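Local coordinates for protein pectate lyase 47 (Bacillus sp. TS-47, PDB 1VBL) that probably cleaves pectate, the polygalacturonate of plant cell walls, by calcium-dependent elimination, as a secreted thermostable lyase of polysaccharide lyase family 1, at residues 358-362 with 363-367. Residues are numbered along the deposited sequence; the frame is centred on the assembly and turned at random.
Sequences IVDLP and NGRRY
Ile358 lays its CG1 over one face of the Tyr367 ring, 3.8 Å from the ring centroid, a CH-pi contact displaced toward the CE2 and CD2 rim. The two residues form a non-hydrogen-bonded pair of an antiparallel beta hairpin, closed by a type I turn from Leu361 to Gly364. Strand 351-361 runs parallel to strand 322-332 of the pectate lyase beta-helix, while the return strand, 364-367, adds an antiparallel edge to this otherwise parallel stack, far from the calcium site. Val359 and Arg366 exchange two nearly straight backbone bonds, Val359 N to Arg366 O at 2.9 Å and Arg366 N to Val359 O at 3.0 Å. At the two ends of the turn, Leu361 N reaches Gly364 O at 2.8 Å and Gly364 N bonds back to Leu361 O. With phi at 139°, any CB on Gly364 would collide with Asn363 O, so a glycine fits here. On the face bearing Val359 and Leu361, Arg366 CG sits between the backbone N and carbonyl carbon (chi1 75°) and the chain bends at chi2, carrying the guanidinium back toward the turn. Val359 CG1 lies against one face of that group, 3.6 Å from Arg366 NE, while Arg366 NH1 donates to Asn363 OD1 at 3.2 Å and, weakly, to Gly364 O. With an alanine in place of Arg366, the Asn363 amide would probably lose this donor and be freer to turn, and Val359 CG1 its flat neighbour. On the other face Asp360 OD2 is hydrogen-bonded to Tyr329 OH, and Arg365 CD lies 3.8 Å from Asp360 OD2. The opposite charges are near but beyond a salt bridge: the planes are 7° apart, but OD2 sits well out of the guanidinium plane, so no N-H of Arg365 points at it.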
loop_
_atom_site.group_PDB
_atom_site.type_symbol
_atom_site.label_atom_id
_atom_site.label_comp_id
_atom_site.label_asym_id
_atom_site.label_seq_id
_atom_site.Cartn_x
_atom_site.Cartn_y
_atom_site.Cartn_z
ATOM N N ILE A 358 17.359 14.788 -4.337
ATOM C CA ILE A 358 18.641 14.763 -3.660
ATOM C C ILE A 358 18.943 13.322 -3.291
ATOM O O ILE A 358 18.054 12.582 -2.876
ATOM C CB ILE A 358 18.647 15.580 -2.349
ATOM C CG1 ILE A 358 18.564 17.075 -2.653
ATOM C CG2 ILE A 358 19.923 15.268 -1.548
ATOM C CD1 ILE A 358 18.587 17.950 -1.395
ATOM N N VAL A 359 20.194 12.919 -3.470
ATOM C CA VAL A 359 20.606 11.580 -3.086
ATOM C C VAL A 359 21.715 11.798 -2.065
ATOM O O VAL A 359 22.628 12.598 -2.283
ATOM C CB VAL A 359 21.126 10.744 -4.287
ATOM C CG1 VAL A 359 22.397 11.355 -4.865
ATOM C CG2 VAL A 359 21.377 9.315 -3.836
ATOM N N ASP A 360 21.602 11.112 -0.934
ATOM C CA ASP A 360 22.570 11.228 0.150
ATOM C C ASP A 360 23.255 9.877 0.297
ATOM O O ASP A 360 22.686 8.948 0.873
ATOM C CB ASP A 360 21.836 11.588 1.445
ATOM C CG ASP A 360 22.772 12.013 2.558
ATOM O OD1 ASP A 360 23.886 11.460 2.663
ATOM O OD2 ASP A 360 22.375 12.898 3.346
ATOM N N LEU A 361 24.472 9.773 -0.229
ATOM C CA LEU A 361 25.239 8.533 -0.176
ATOM C C LEU A 361 26.532 8.692 0.624
ATOM O O LEU A 361 26.951 9.807 0.936
ATOM C CB LEU A 361 25.591 8.082 -1.595
ATOM C CG LEU A 361 24.453 8.012 -2.614
ATOM C CD1 LEU A 361 25.009 7.552 -3.957
ATOM C CD2 LEU A 361 23.375 7.060 -2.128
ATOM N N PRO A 362 27.185 7.573 0.966
ATOM C CA PRO A 362 28.425 7.723 1.729
ATOM C C PRO A 362 29.499 8.491 0.960
ATOM O O PRO A 362 30.378 9.100 1.563
ATOM C CB PRO A 362 28.827 6.279 2.054
ATOM C CG PRO A 362 28.057 5.434 1.074
ATOM C CD PRO A 362 26.756 6.165 0.908
ATOM N N ASN A 363 29.404 8.484 -0.368
ATOM C CA ASN A 363 30.376 9.180 -1.201
ATOM C C ASN A 363 29.943 10.612 -1.478
ATOM O O ASN A 363 30.544 11.298 -2.307
ATOM C CB ASN A 363 30.583 8.428 -2.522
ATOM C CG ASN A 363 29.556 8.797 -3.580
ATOM O OD1 ASN A 363 28.383 9.014 -3.282
ATOM N ND2 ASN A 363 29.996 8.852 -4.832
ATOM N N GLY A 364 28.893 11.059 -0.794
ATOM C CA GLY A 364 28.432 12.419 -0.996
ATOM C C GLY A 364 26.931 12.637 -1.064
ATOM O O GLY A 364 26.148 11.722 -1.330
ATOM N N ARG A 365 26.542 13.882 -0.829
ATOM C CA ARG A 365 25.149 14.296 -0.849
ATOM C C ARG A 365 25.001 15.384 -1.908
ATOM O O ARG A 365 25.754 16.355 -1.907
ATOM C CB ARG A 365 24.778 14.841 0.528
ATOM C CG ARG A 365 23.475 15.595 0.605
ATOM C CD ARG A 365 23.387 16.318 1.936
ATOM N NE ARG A 365 22.238 17.210 2.001
ATOM C CZ ARG A 365 22.122 18.215 2.863
ATOM N NH1 ARG A 365 23.092 18.459 3.736
ATOM N NH2 ARG A 365 21.040 18.978 2.847
ATOM N N ARG A 366 24.043 15.228 -2.817
ATOM C CA ARG A 366 23.856 16.234 -3.854
ATOM C C ARG A 366 22.577 16.064 -4.645
ATOM O O ARG A 366 21.924 15.027 -4.574
ATOM C CB ARG A 366 25.028 16.209 -4.839
ATOM C CG ARG A 366 25.010 15.036 -5.817
ATOM C CD ARG A 366 25.306 13.713 -5.137
ATOM N NE ARG A 366 25.520 12.644 -6.110
ATOM C CZ ARG A 366 25.986 11.437 -5.808
ATOM N NH1 ARG A 366 26.292 11.134 -4.553
ATOM N NH2 ARG A 366 26.154 10.531 -6.765
ATOM N N TYR A 367 22.222 17.103 -5.393
ATOM C CA TYR A 367 21.051 17.049 -6.249
ATOM C C TYR A 367 21.442 16.138 -7.397
ATOM O O TYR A 367 22.601 16.124 -7.823
ATOM C CB TYR A 367 20.699 18.431 -6.797
ATOM C CG TYR A 367 19.932 19.288 -5.822
ATOM C CD1 TYR A 367 20.579 20.244 -5.040
ATOM C CD2 TYR A 367 18.559 19.120 -5.659
ATOM C CE1 TYR A 367 19.867 21.016 -4.113
ATOM C CE2 TYR A 367 17.841 19.881 -4.743
ATOM C CZ TYR A 367 18.499 20.825 -3.973
ATOM O OH TYR A 367 17.782 21.571 -3.066
#